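Local coordinates for lipid binding protein (Grifola frondosa, PDB 5H0Q) that binds lipid and serves as a probe for membrane domains that contain sphingomyelin together with cholesterol, at residues Arg47-Lys52 with Thr193-Tyr198; Ala53-Gly58 with Val101-Lys106; Asp124-Phe129 with Val146-Ser151; Ala75-Ser80 with Cys117-Thr122. All coordinates share one frame; numbering follows the deposited sequence.

Interaction 1 (Arg47-Lys52 with Thr193-Tyr198)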
loop_
_atom_site.group_PDB
_atom_site.type_symbol
_atom_site.label_atom_id
_atom_site.label_comp_id
_atom_site.label_asym_id
_atom_site.label_seq_id
_atom_site.Cartn_x
_atom_site.Cartn_y
_atom_site.Cartn_z
ATOM N N ARG A 47 -9.595 -3.584 -10.928
ATOM C CA ARG A 47 -10.349 -2.835 -9.928
ATOM C C ARG A 47 -9.934 -1.367 -9.903
ATOM O O ARG A 47 -10.787 -0.478 -9.746
ATOM C CB ARG A 47 -10.161 -3.467 -8.544
ATOM C CG ARG A 47 -10.891 -2.747 -7.420
ATOM C CD ARG A 47 -12.398 -2.694 -7.699
ATOM N NE ARG A 47 -13.144 -2.252 -6.527
ATOM C CZ ARG A 47 -14.393 -1.799 -6.564
ATOM N NH1 ARG A 47 -15.049 -1.714 -7.706
ATOM N NH2 ARG A 47 -14.988 -1.416 -5.447
ATOM N N GLN A 48 -8.635 -1.080 -10.046
ATOM C CA GLN A 48 -8.222 0.319 -10.172
ATOM C C GLN A 48 -8.951 0.991 -11.332
ATOM O O GLN A 48 -9.410 2.135 -11.207
ATOM C CB GLN A 48 -6.715 0.420 -10.379
ATOM C CG GLN A 48 -5.875 0.130 -9.124
ATOM C CD GLN A 48 -4.406 0.080 -9.434
ATOM O OE1 GLN A 48 -3.967 -0.753 -10.220
ATOM N NE2 GLN A 48 -3.632 0.946 -8.809
ATOM N N ALA A 49 -9.065 0.300 -12.473
ATOM C CA ALA A 49 -9.729 0.895 -13.626
ATOM C C ALA A 49 -11.202 1.142 -13.342
ATOM O O ALA A 49 -11.738 2.188 -13.730
ATOM C CB ALA A 49 -9.554 -0.013 -14.845
ATOM N N GLU A 50 -11.886 0.170 -12.715
ATOM C CA GLU A 50 -13.291 0.349 -12.339
ATOM C C GLU A 50 -13.473 1.608 -11.511
ATOM O O GLU A 50 -14.367 2.421 -11.774
ATOM C CB GLU A 50 -13.807 -0.828 -11.509
ATOM C CG GLU A 50 -13.927 -2.179 -12.161
ATOM C CD GLU A 50 -14.254 -3.247 -11.120
ATOM O OE1 GLU A 50 -13.751 -4.383 -11.245
ATOM O OE2 GLU A 50 -14.994 -2.942 -10.161
ATOM N N LEU A 51 -12.684 1.719 -10.436
ATOM C CA LEU A 51 -12.789 2.861 -9.532
ATOM C C LEU A 51 -12.529 4.174 -10.260
ATOM O O LEU A 51 -13.206 5.174 -10.006
ATOM C CB LEU A 51 -11.815 2.704 -8.350
ATOM C CG LEU A 51 -12.163 1.575 -7.384
ATOM C CD1 LEU A 51 -11.022 1.377 -6.383
ATOM C CD2 LEU A 51 -13.463 1.879 -6.662
ATOM N N LYS A 52 -11.530 4.202 -11.141
ATOM C CA LYS A 52 -11.242 5.423 -11.888
ATOM C C LYS A 52 -12.389 5.776 -12.818
ATOM O O LYS A 52 -12.794 6.940 -12.905
ATOM C CB LYS A 52 -9.937 5.266 -12.670
ATOM C CG LYS A 52 -9.658 6.427 -13.628
ATOM C CD LYS A 52 -8.251 6.364 -14.211
ATOM C CE LYS A 52 -7.975 7.532 -15.150
ATOM N NZ LYS A 52 -6.541 7.604 -15.541
ATOM N N THR A 193 -5.595 11.811 -11.822
ATOM C CA THR A 193 -6.209 10.563 -11.367
ATOM C C THR A 193 -5.146 9.475 -11.525
ATOM O O THR A 193 -5.025 8.848 -12.577
ATOM C CB THR A 193 -7.513 10.251 -12.129
ATOM O OG1 THR A 193 -7.324 10.421 -13.532
ATOM C CG2 THR A 193 -8.574 11.202 -11.713
ATOM N N ALA A 194 -4.365 9.262 -10.466
ATOM C CA ALA A 194 -3.105 8.530 -10.557
ATOM C C ALA A 194 -3.226 7.123 -9.991
ATOM O O ALA A 194 -3.822 6.917 -8.930
ATOM C CB ALA A 194 -1.995 9.270 -9.813
ATOM N N TYR A 195 -2.644 6.159 -10.700
ATOM C CA TYR A 195 -2.472 4.824 -10.144
ATOM C C TYR A 195 -1.336 4.872 -9.146
ATOM O O TYR A 195 -0.264 5.434 -9.420
ATOM C CB TYR A 195 -2.152 3.803 -11.231
ATOM C CG TYR A 195 -3.338 3.303 -12.032
ATOM C CD1 TYR A 195 -3.387 1.985 -12.468
ATOM C CD2 TYR A 195 -4.385 4.132 -12.340
ATOM C CE1 TYR A 195 -4.451 1.516 -13.210
ATOM C CE2 TYR A 195 -5.456 3.673 -13.099
ATOM C CZ TYR A 195 -5.487 2.365 -13.516
ATOM O OH TYR A 195 -6.552 1.900 -14.261
ATOM N N VAL A 196 -1.553 4.243 -7.995
ATOM C CA VAL A 196 -0.532 4.135 -6.958
ATOM C C VAL A 196 -0.379 2.659 -6.643
ATOM O O VAL A 196 -1.380 1.938 -6.574
ATOM C CB VAL A 196 -0.936 4.931 -5.706
ATOM C CG1 VAL A 196 0.051 4.685 -4.561
ATOM C CG2 VAL A 196 -1.008 6.379 -6.030
ATOM N N GLU A 197 0.869 2.214 -6.439
ATOM C CA GLU A 197 1.156 0.844 -6.020
ATOM C C GLU A 197 2.094 0.858 -4.823
ATOM O O GLU A 197 3.127 1.530 -4.846
ATOM C CB GLU A 197 1.799 0.016 -7.125
ATOM C CG GLU A 197 2.118 -1.455 -6.720
ATOM C CD GLU A 197 2.807 -2.241 -7.824
ATOM O OE1 GLU A 197 3.968 -1.922 -8.122
ATOM O OE2 GLU A 197 2.178 -3.161 -8.386
ATOM N N TYR A 198 1.727 0.121 -3.779
ATOM C CA TYR A 198 2.608 -0.156 -2.647
ATOM C C TYR A 198 2.926 -1.642 -2.636
ATOM O O TYR A 198 2.007 -2.463 -2.711
ATOM C CB TYR A 198 1.923 0.234 -1.339
ATOM C CG TYR A 198 1.617 1.692 -1.230
ATOM C CD1 TYR A 198 2.627 2.628 -1.045
ATOM C CD2 TYR A 198 0.312 2.155 -1.372
ATOM C CE1 TYR A 198 2.342 3.992 -0.980
ATOM C CE2 TYR A 198 0.017 3.504 -1.292
ATOM C CZ TYR A 198 1.028 4.419 -1.108
ATOM O OH TYR A 198 0.762 5.764 -1.029
#
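Gln48, Ala49 and Lys52 of helix 41-55 gather round the ring of Tyr195 on strand 193-201, the helix running roughly antiparallel to the strand with the two segment axes 10.1 Å apart. Gln48 comes first and lies over one face of the ring: its CB makes a CH-pi contact 4.1 Å from the ring centroid, displaced toward the CE1 and CZ rim. Gln48 CG is anti to the carbonyl carbon, beside the backbone N (chi1 -73°), and the extended chain beyond it brings the amide to the ring, where Gln48 OE1 is 3.6 Å from Tyr195 CD1. The amide plane is turned 42° from the ring. Both ends of this buried amide are satisfied by strand 60-68, NE2 giving its hydrogen to Leu62 O and OE1 accepting from Arg64 NH1, which fixes the amide's rotation. One residue on, Ala49 meets the phenol tip, with CA 3.4 Å and CB 3.6 Å from Tyr195 OH. A turn beyond Gln48, the extended Lys52 passes the ring at its edge, Lys52 CD 4.0 Å from Tyr195 CE2, and crosses Thr193 at about a right angle, where Lys52 CE packs 3.4 Å from Thr193 OG1. Its ammonium group forms a long, weak ion pair with Glu191. The helix thus sits on the strand largely through packing around Tyr195, with Lys52 on Thr193 beside it. Strand 193-201 pairs parallel with 60-68 and antiparallel with 182-188; Leu51 packs on Leu62 and on Val101 of strand 99-105, and Ala194 and Tyr198 pack on strand 126-134.

Interaction 2 (Ala53-Gly58 with Val101-Lys106)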
loop_
_atom_site.group_PDB
_atom_site.type_symbol
_atom_site.label_atom_id
_atom_site.label_comp_id
_atom_site.label_asym_id
_atom_site.label_seq_id
_atom_site.Cartn_x
_atom_site.Cartn_y
_atom_site.Cartn_z
ATOM N N ALA A 53 -12.935 4.781 -13.523
ATOM C CA ALA A 53 -14.074 5.044 -14.386
ATOM C C ALA A 53 -15.262 5.550 -13.580
ATOM O O ALA A 53 -15.974 6.461 -14.017
ATOM C CB ALA A 53 -14.446 3.779 -15.163
ATOM N N GLU A 54 -15.489 4.973 -12.402
ATOM C CA GLU A 54 -16.612 5.395 -11.566
ATOM C C GLU A 54 -16.397 6.802 -11.007
ATOM O O GLU A 54 -17.349 7.585 -10.900
ATOM C CB GLU A 54 -16.807 4.385 -10.433
ATOM C CG GLU A 54 -17.896 4.729 -9.435
ATOM C CD GLU A 54 -17.915 3.777 -8.253
ATOM O OE1 GLU A 54 -16.833 3.277 -7.871
ATOM O OE2 GLU A 54 -19.008 3.528 -7.707
ATOM N N TYR A 55 -15.158 7.152 -10.659
ATOM C CA TYR A 55 -14.902 8.480 -10.121
ATOM C C TYR A 55 -14.944 9.542 -11.217
ATOM O O TYR A 55 -15.559 10.594 -11.039
ATOM C CB TYR A 55 -13.555 8.520 -9.403
ATOM C CG TYR A 55 -13.179 9.923 -8.958
ATOM C CD1 TYR A 55 -13.844 10.530 -7.900
ATOM C CD2 TYR A 55 -12.177 10.639 -9.597
ATOM C CE1 TYR A 55 -13.532 11.808 -7.492
ATOM C CE2 TYR A 55 -11.855 11.930 -9.192
ATOM C CZ TYR A 55 -12.537 12.497 -8.134
ATOM O OH TYR A 55 -12.249 13.777 -7.735
ATOM N N GLY A 56 -14.287 9.289 -12.349
ATOM C CA GLY A 56 -14.252 10.249 -13.436
ATOM C C GLY A 56 -13.134 11.267 -13.327
ATOM O O GLY A 56 -12.001 10.944 -12.944
ATOM N N VAL A 57 -13.461 12.508 -13.626
ATOM C CA VAL A 57 -12.486 13.585 -13.697
ATOM C C VAL A 57 -12.432 14.302 -12.356
ATOM O O VAL A 57 -13.469 14.716 -11.823
ATOM C CB VAL A 57 -12.851 14.563 -14.821
ATOM C CG1 VAL A 57 -11.905 15.782 -14.813
ATOM C CG2 VAL A 57 -12.805 13.853 -16.140
ATOM N N GLY A 58 -11.225 14.478 -11.825
ATOM C CA GLY A 58 -11.072 15.183 -10.570
ATOM C C GLY A 58 -9.645 15.025 -10.096
ATOM O O GLY A 58 -8.726 15.145 -10.910
ATOM N N VAL A 101 -7.274 -3.050 -2.935
ATOM C CA VAL A 101 -7.415 -1.890 -3.806
ATOM C C VAL A 101 -8.419 -0.945 -3.177
ATOM O O VAL A 101 -9.469 -1.374 -2.688
ATOM C CB VAL A 101 -7.880 -2.292 -5.221
ATOM C CG1 VAL A 101 -8.079 -1.053 -6.091
ATOM C CG2 VAL A 101 -6.862 -3.235 -5.842
ATOM N N PHE A 102 -8.121 0.345 -3.224
ATOM C CA PHE A 102 -9.085 1.332 -2.776
ATOM C C PHE A 102 -8.828 2.644 -3.497
ATOM O O PHE A 102 -7.776 2.848 -4.107
ATOM C CB PHE A 102 -9.017 1.524 -1.251
ATOM C CG PHE A 102 -7.691 2.065 -0.746
ATOM C CD1 PHE A 102 -7.464 3.427 -0.673
ATOM C CD2 PHE A 102 -6.693 1.211 -0.322
ATOM C CE1 PHE A 102 -6.250 3.927 -0.217
ATOM C CE2 PHE A 102 -5.491 1.702 0.158
ATOM C CZ PHE A 102 -5.273 3.065 0.204
ATOM N N ILE A 103 -9.815 3.531 -3.424
ATOM C CA ILE A 103 -9.688 4.870 -3.962
ATOM C C ILE A 103 -9.650 5.866 -2.813
ATOM O O ILE A 103 -10.281 5.685 -1.773
ATOM C CB ILE A 103 -10.832 5.180 -4.961
ATOM C CG1 ILE A 103 -10.614 6.538 -5.630
ATOM C CG2 ILE A 103 -12.185 5.162 -4.290
ATOM C CD1 ILE A 103 -11.581 6.842 -6.758
ATOM N N HIS A 104 -8.907 6.933 -3.024
ATOM C CA HIS A 104 -8.973 8.112 -2.172
ATOM C C HIS A 104 -9.093 9.310 -3.093
ATOM O O HIS A 104 -8.347 9.403 -4.068
ATOM C CB HIS A 104 -7.723 8.216 -1.285
ATOM C CG HIS A 104 -7.872 9.184 -0.164
ATOM N ND1 HIS A 104 -7.556 10.519 -0.283
ATOM C CD2 HIS A 104 -8.301 9.013 1.114
ATOM C CE1 HIS A 104 -7.764 11.124 0.876
ATOM N NE2 HIS A 104 -8.226 10.235 1.736
ATOM N N THR A 105 -10.026 10.206 -2.806
ATOM C CA THR A 105 -10.312 11.311 -3.709
ATOM C C THR A 105 -10.268 12.632 -2.969
ATOM O O THR A 105 -10.364 12.687 -1.746
ATOM C CB THR A 105 -11.700 11.195 -4.364
ATOM O OG1 THR A 105 -12.725 11.545 -3.422
ATOM C CG2 THR A 105 -11.945 9.807 -4.860
ATOM N N LYS A 106 -10.152 13.705 -3.743
ATOM C CA LYS A 106 -10.301 15.032 -3.183
ATOM C C LYS A 106 -11.723 15.193 -2.658
ATOM O O LYS A 106 -12.622 14.395 -2.949
ATOM C CB LYS A 106 -9.990 16.093 -4.228
ATOM C CG LYS A 106 -11.069 16.194 -5.322
ATOM C CD LYS A 106 -10.728 17.296 -6.323
ATOM C CE LYS A 106 -11.903 17.614 -7.239
ATOM N NZ LYS A 106 -13.007 18.214 -6.480
HETATM O O HOH W 1 -14.405 15.162 -6.427
#
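Tyr55, in the last turn of helix 41-55, rests on three residues of segment 101-106. Its CB meets the methyl CD1 of Ile103 at 3.7 Å, the two side chains crossing at about a right angle. Farther along the ring, Thr105 approaches obliquely, with Thr105 CG2 3.7 Å from Tyr55 CD1 and Thr105 CB as near Tyr55 CE1. The phenol oxygen reaches the aliphatic chain of Lys106, Tyr55 OH lying 3.6 Å from Lys106 CG. Tyr55 CG is anti to its backbone N (chi1 174°), which points it from the helix end toward the strand. Beyond this shell, Tyr55 OH is hydrogen-bonded to Val59 N and, at 2.9 Å, to a water that also accepts a weak bond from Lys106 NZ; the ammonium has a further partner in Ala110 O. Thr105 OG1 donates to Lys106 O, 2.9 Å away. The chain leaves the helix at Gly56 with positive phi, and Gly58 C lies in the ring plane at the edge of Tyr55, so the turn folds back round the phenol. This surface contact ties the helix end to strand 99-105, with strand 60-68 pairing beside it: Tyr55 also touches Cys60, and Ile103 touches Leu62.

Interaction 3 (Asp124-Phe129 with Val146-Ser151)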
loop_
_atom_site.group_PDB
_atom_site.type_symbol
_atom_site.label_atom_id
_atom_site.label_comp_id
_atom_site.label_asym_id
_atom_site.label_seq_id
_atom_site.Cartn_x
_atom_site.Cartn_y
_atom_site.Cartn_z
ATOM N N ASP A 124 5.819 -9.106 13.102
ATOM C CA ASP A 124 7.031 -8.838 13.866
ATOM C C ASP A 124 7.084 -7.402 14.368
ATOM O O ASP A 124 8.171 -6.876 14.646
ATOM C CB ASP A 124 8.282 -9.195 13.054
ATOM C CG ASP A 124 8.316 -8.571 11.693
ATOM O OD1 ASP A 124 7.275 -8.067 11.236
ATOM O OD2 ASP A 124 9.383 -8.623 11.051
ATOM N N ASN A 125 5.915 -6.769 14.517
ATOM C CA ASN A 125 5.764 -5.549 15.313
ATOM C C ASN A 125 6.467 -4.371 14.668
ATOM O O ASN A 125 7.086 -3.547 15.358
ATOM C CB ASN A 125 6.259 -5.751 16.748
ATOM C CG ASN A 125 5.328 -6.617 17.556
ATOM O OD1 ASN A 125 4.112 -6.428 17.519
ATOM N ND2 ASN A 125 5.882 -7.586 18.273
ATOM N N LEU A 126 6.331 -4.300 13.337
ATOM C CA LEU A 126 6.663 -3.143 12.534
ATOM C C LEU A 126 5.372 -2.532 12.001
ATOM O O LEU A 126 4.365 -3.220 11.805
ATOM C CB LEU A 126 7.586 -3.519 11.357
ATOM C CG LEU A 126 8.933 -4.111 11.787
ATOM C CD1 LEU A 126 9.773 -4.416 10.572
ATOM C CD2 LEU A 126 9.698 -3.191 12.737
ATOM N N ASP A 127 5.401 -1.231 11.789
ATOM C CA ASP A 127 4.327 -0.529 11.111
ATOM C C ASP A 127 4.874 0.052 9.823
ATOM O O ASP A 127 6.006 0.565 9.787
ATOM C CB ASP A 127 3.739 0.593 11.967
ATOM C CG ASP A 127 2.733 0.098 12.982
ATOM O OD1 ASP A 127 2.341 -1.077 12.921
ATOM O OD2 ASP A 127 2.333 0.895 13.851
ATOM N N ILE A 128 4.054 -0.013 8.776
ATOM C CA ILE A 128 4.437 0.496 7.477
ATOM C C ILE A 128 3.508 1.647 7.152
ATOM O O ILE A 128 2.317 1.422 6.916
ATOM C CB ILE A 128 4.347 -0.574 6.394
ATOM C CG1 ILE A 128 5.176 -1.792 6.757
ATOM C CG2 ILE A 128 4.810 0.031 5.074
ATOM C CD1 ILE A 128 4.917 -3.006 5.896
ATOM N N PHE A 129 4.057 2.856 7.080
ATOM C CA PHE A 129 3.319 4.036 6.634
ATOM C C PHE A 129 3.317 4.081 5.110
ATOM O O PHE A 129 4.376 4.024 4.486
ATOM C CB PHE A 129 3.986 5.283 7.211
ATOM C CG PHE A 129 3.378 6.590 6.775
ATOM C CD1 PHE A 129 3.680 7.122 5.534
ATOM C CD2 PHE A 129 2.552 7.311 7.619
ATOM C CE1 PHE A 129 3.148 8.332 5.124
ATOM C CE2 PHE A 129 2.019 8.538 7.220
ATOM C CZ PHE A 129 2.331 9.053 5.972
ATOM N N VAL A 146 6.737 5.898 1.488
ATOM C CA VAL A 146 6.628 4.764 2.394
ATOM C C VAL A 146 7.690 4.915 3.476
ATOM O O VAL A 146 8.779 5.433 3.232
ATOM C CB VAL A 146 6.770 3.394 1.698
ATOM C CG1 VAL A 146 5.602 3.161 0.767
ATOM C CG2 VAL A 146 8.084 3.331 0.938
ATOM N N GLU A 147 7.345 4.476 4.680
ATOM C CA GLU A 147 8.310 4.370 5.781
ATOM C C GLU A 147 8.007 3.116 6.570
ATOM O O GLU A 147 6.849 2.885 6.932
ATOM C CB GLU A 147 8.258 5.569 6.717
ATOM C CG GLU A 147 8.873 6.809 6.128
ATOM C CD GLU A 147 8.961 7.977 7.108
ATOM O OE1 GLU A 147 8.516 7.834 8.265
ATOM O OE2 GLU A 147 9.443 9.050 6.685
ATOM N N VAL A 148 9.038 2.320 6.846
ATOM C CA VAL A 148 8.926 1.177 7.742
ATOM C C VAL A 148 9.561 1.591 9.060
ATOM O O VAL A 148 10.694 2.065 9.068
ATOM C CB VAL A 148 9.623 -0.076 7.184
ATOM C CG1 VAL A 148 9.289 -1.294 8.039
ATOM C CG2 VAL A 148 9.234 -0.340 5.737
ATOM N N ARG A 149 8.823 1.439 10.155
ATOM C CA ARG A 149 9.293 1.814 11.485
ATOM C C ARG A 149 8.770 0.818 12.515
ATOM O O ARG A 149 7.990 -0.078 12.207
ATOM C CB ARG A 149 8.841 3.234 11.852
ATOM C CG ARG A 149 9.440 4.332 10.989
ATOM C CD ARG A 149 10.939 4.470 11.134
ATOM N NE ARG A 149 11.453 5.669 10.460
ATOM C CZ ARG A 149 11.770 5.758 9.167
ATOM N NH1 ARG A 149 11.652 4.706 8.378
ATOM N NH2 ARG A 149 12.238 6.907 8.673
ATOM N N GLN A 150 9.218 0.995 13.763
ATOM C CA GLN A 150 8.691 0.189 14.854
ATOM C C GLN A 150 7.192 0.429 14.997
ATOM O O GLN A 150 6.692 1.535 14.767
ATOM C CB GLN A 150 9.401 0.527 16.175
ATOM C CG GLN A 150 10.856 0.144 16.200
ATOM C CD GLN A 150 11.070 -1.274 16.682
ATOM O OE1 GLN A 150 10.196 -1.861 17.311
ATOM N NE2 GLN A 150 12.235 -1.833 16.387
ATOM N N SER A 151 6.482 -0.615 15.416
ATOM C CA SER A 151 5.056 -0.503 15.696
ATOM C C SER A 151 4.788 0.649 16.651
ATOM O O SER A 151 5.525 0.856 17.617
ATOM C CB SER A 151 4.533 -1.807 16.299
ATOM O OG SER A 151 3.162 -1.690 16.636
#
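The carboxylate of Asp127 lies against Ser151, Asp127 CG 3.6 Å from Ser151 CA. Its OD2 has a hydrogen bond from Gly152 N and a salt bridge to Lys76, so the buried charge is met by a backbone amide and an ammonium. On the same face of the sheet, the guanidinium of Arg149 has Glu147 OE1 over one face, offset toward the rim; this is a long pairing of charges only. In its own plane, Arg149 NH1 donates to Val148 O at 2.9 Å. The ring of Phe129 meets that of Trp154 from helix 153-156, with planes at about 40°, while Phe129 CB packs 3.7 Å from Glu147 O. Ile128 and Val148 point to the opposite face, where Leu126 CD1 touches Val148 CG1 at 4.0 Å. From the second sheet, Ala184 packs on Ile128 and Val148, and Tyr179 on Leu126 and Val148. Between the faces, Asp127 with Arg149 and Phe129 with Glu147 form hydrogen-bonded antiparallel pairs, each closed by two N-H to O bonds; Phe129 N to Glu147 O is 2.8 Å. Outside these, Ser151 N binds Asn125 O from well above the carbonyl plane, 3.0 Å away. CA-H to O contacts, such as Val146 CA to Phe129 O at 3.2 Å, fill in between. This pairing joins strands 126-134 and 143-150 as a beta hairpin, at one border of a five-stranded antiparallel sheet packed against a second sheet.

Interaction 4 (Ala75-Ser80 with Cys117-Thr122)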
loop_
_atom_site.group_PDB
_atom_site.type_symbol
_atom_site.label_atom_id
_atom_site.label_comp_id
_atom_site.label_asym_id
_atom_site.label_seq_id
_atom_site.Cartn_x
_atom_site.Cartn_y
_atom_site.Cartn_z
ATOM N N ALA A 75 -4.449 -3.451 8.931
ATOM C CA ALA A 75 -4.602 -2.004 8.857
ATOM C C ALA A 75 -4.736 -1.452 10.276
ATOM O O ALA A 75 -5.593 -1.899 11.042
ATOM C CB ALA A 75 -5.824 -1.624 8.025
ATOM N N LYS A 76 -3.870 -0.518 10.645
ATOM C CA LYS A 76 -3.900 0.053 11.990
ATOM C C LYS A 76 -4.387 1.482 12.038
ATOM O O LYS A 76 -5.004 1.888 13.036
ATOM C CB LYS A 76 -2.503 0.011 12.614
ATOM C CG LYS A 76 -1.960 -1.391 12.781
ATOM C CD LYS A 76 -0.653 -1.375 13.520
ATOM C CE LYS A 76 -0.828 -1.087 15.013
ATOM N NZ LYS A 76 0.169 -0.093 15.513
ATOM N N ILE A 77 -4.045 2.270 11.023
ATOM C CA ILE A 77 -4.424 3.673 10.926
ATOM C C ILE A 77 -4.813 3.938 9.487
ATOM O O ILE A 77 -4.152 3.454 8.561
ATOM C CB ILE A 77 -3.270 4.615 11.316
ATOM C CG1 ILE A 77 -2.839 4.368 12.753
ATOM C CG2 ILE A 77 -3.680 6.054 11.145
ATOM C CD1 ILE A 77 -1.525 5.053 13.135
ATOM N N GLU A 78 -5.881 4.711 9.311
ATOM C CA GLU A 78 -6.223 5.356 8.046
ATOM C C GLU A 78 -6.417 6.830 8.343
ATOM O O GLU A 78 -7.127 7.176 9.287
ATOM C CB GLU A 78 -7.514 4.808 7.452
ATOM C CG GLU A 78 -7.524 3.362 7.118
ATOM C CD GLU A 78 -8.910 2.913 6.708
ATOM O OE1 GLU A 78 -9.821 3.774 6.636
ATOM O OE2 GLU A 78 -9.093 1.703 6.464
ATOM N N GLU A 79 -5.790 7.702 7.559
ATOM C CA GLU A 79 -5.932 9.126 7.815
ATOM C C GLU A 79 -6.048 9.884 6.500
ATOM O O GLU A 79 -5.244 9.667 5.590
ATOM C CB GLU A 79 -4.733 9.626 8.630
ATOM C CG GLU A 79 -4.789 11.073 9.039
ATOM C CD GLU A 79 -5.846 11.378 10.102
ATOM O OE1 GLU A 79 -6.365 10.440 10.740
ATOM O OE2 GLU A 79 -6.148 12.574 10.304
ATOM N N SER A 80 -7.055 10.757 6.408
ATOM C CA SER A 80 -7.198 11.714 5.308
ATOM C C SER A 80 -6.629 13.054 5.735
ATOM O O SER A 80 -7.140 13.676 6.673
ATOM C CB SER A 80 -8.658 11.916 4.903
ATOM O OG SER A 80 -9.230 10.725 4.426
ATOM N N CYS A 117 -3.046 8.528 4.105
ATOM C CA CYS A 117 -2.151 7.412 4.354
ATOM C C CYS A 117 -2.904 6.255 4.977
ATOM O O CYS A 117 -4.019 6.403 5.491
ATOM C CB CYS A 117 -0.995 7.843 5.247
ATOM S SG CYS A 117 -1.495 8.128 6.990
ATOM N N ILE A 118 -2.300 5.089 4.857
ATOM C CA ILE A 118 -2.698 3.908 5.602
ATOM C C ILE A 118 -1.438 3.379 6.260
ATOM O O ILE A 118 -0.357 3.434 5.667
ATOM C CB ILE A 118 -3.356 2.826 4.713
ATOM C CG1 ILE A 118 -4.639 3.381 4.100
ATOM C CG2 ILE A 118 -3.704 1.600 5.557
ATOM C CD1 ILE A 118 -5.456 2.364 3.345
ATOM N N VAL A 119 -1.576 2.900 7.486
ATOM C CA VAL A 119 -0.473 2.315 8.242
ATOM C C VAL A 119 -0.841 0.866 8.500
ATOM O O VAL A 119 -1.886 0.585 9.108
ATOM C CB VAL A 119 -0.207 3.050 9.562
ATOM C CG1 VAL A 119 0.920 2.345 10.309
ATOM C CG2 VAL A 119 0.152 4.490 9.317
ATOM N N TYR A 120 -0.010 -0.049 8.015
ATOM C CA TYR A 120 -0.209 -1.476 8.225
ATOM C C TYR A 120 0.787 -2.005 9.248
ATOM O O TYR A 120 1.970 -1.659 9.205
ATOM C CB TYR A 120 -0.031 -2.270 6.921
ATOM C CG TYR A 120 -1.092 -2.030 5.868
ATOM C CD1 TYR A 120 -2.373 -2.533 6.030
ATOM C CD2 TYR A 120 -0.817 -1.272 4.745
ATOM C CE1 TYR A 120 -3.359 -2.294 5.074
ATOM C CE2 TYR A 120 -1.792 -1.043 3.788
ATOM C CZ TYR A 120 -3.050 -1.549 3.976
ATOM O OH TYR A 120 -3.994 -1.300 3.019
ATOM N N GLY A 121 0.323 -2.895 10.118
ATOM C CA GLY A 121 1.183 -3.566 11.081
ATOM C C GLY A 121 1.530 -4.972 10.628
ATOM O O GLY A 121 0.700 -5.674 10.057
ATOM N N THR A 122 2.748 -5.392 10.949
ATOM C CA THR A 122 3.229 -6.732 10.652
ATOM C C THR A 122 3.243 -7.588 11.909
ATOM O O THR A 122 3.121 -7.103 13.029
ATOM C CB THR A 122 4.638 -6.685 10.059
ATOM O OG1 THR A 122 5.580 -6.297 11.087
ATOM C CG2 THR A 122 4.708 -5.749 8.845
#
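Lys76 and Tyr120 both carry CG anti to the carbonyl carbon (chi1 -62° and -68°), which puts Lys76 CG near Gly121 N and turns Tyr120 CG so that the ring can meet Ala75, at the point where a classic beta bulge interrupts the antiparallel pairing. Lys76 and Ile77 both face Val119, whose carbonyl oxygen accepts two backbone bonds: a nearly straight one from Lys76 N at 2.7 Å and a weak one from Ile77 N at 3.3 Å. The register shifts by one residue here. Past the bulge, regular pairing resumes, Val119 N returning a bond to Ile77 O and Glu79 exchanging two with Cys117. On one face of the sheet Ala75 and Tyr120 meet obliquely, with Ala75 CA 3.6 Å from Tyr120 CD1, while Ile118 CG2 stands 3.6 Å above one face of the same ring. Glu78 lies side by side with Ile118, pointing the same way, and its carboxylate forms a salt bridge with Arg90. The other face pairs Ile77 with Val119, CB to CB at 3.9 Å, and sets the sulphur of Cys117 against Glu79 CB; Trp155 of helix 153-156 touches Ile77, Glu79 and Cys117. Strand 114-121, central in the five-stranded sheet, has 73-80 on one side and 126-134 on the other, and Ile118 touches Phe102 of the other sheet. At the bulge, the Lys76 chain bends at chi3 and chi4 on its way to Asp127, the partner of its ammonium, and Lys76 CD packs 3.8 Å from Gly121 CA.

How the interactions relate
Interactions 1 and 2 are successive parts of one seam, where helix 41-55 lies on the seven-stranded sheet; both rely on a tyrosine, but the first buries a glutamine amide whereas the second is a surface contact with a water. Interactions 1, 3 and 4 are partly buried. Interactions 3 and 4 are strand pairings, rich in backbone bonds, in the five-stranded sheet. A probable hydrogen bond of Ile128 N to Tyr120 O and one salt bridge link them, their centres about 10 Å apart. The sheets meet where Tyr198 of interaction 1 packs on Val146 of interaction 3, and where Phe102 of interaction 2 reaches Ile118 of interaction 4. Interaction 4 lies nearest the chain's centre.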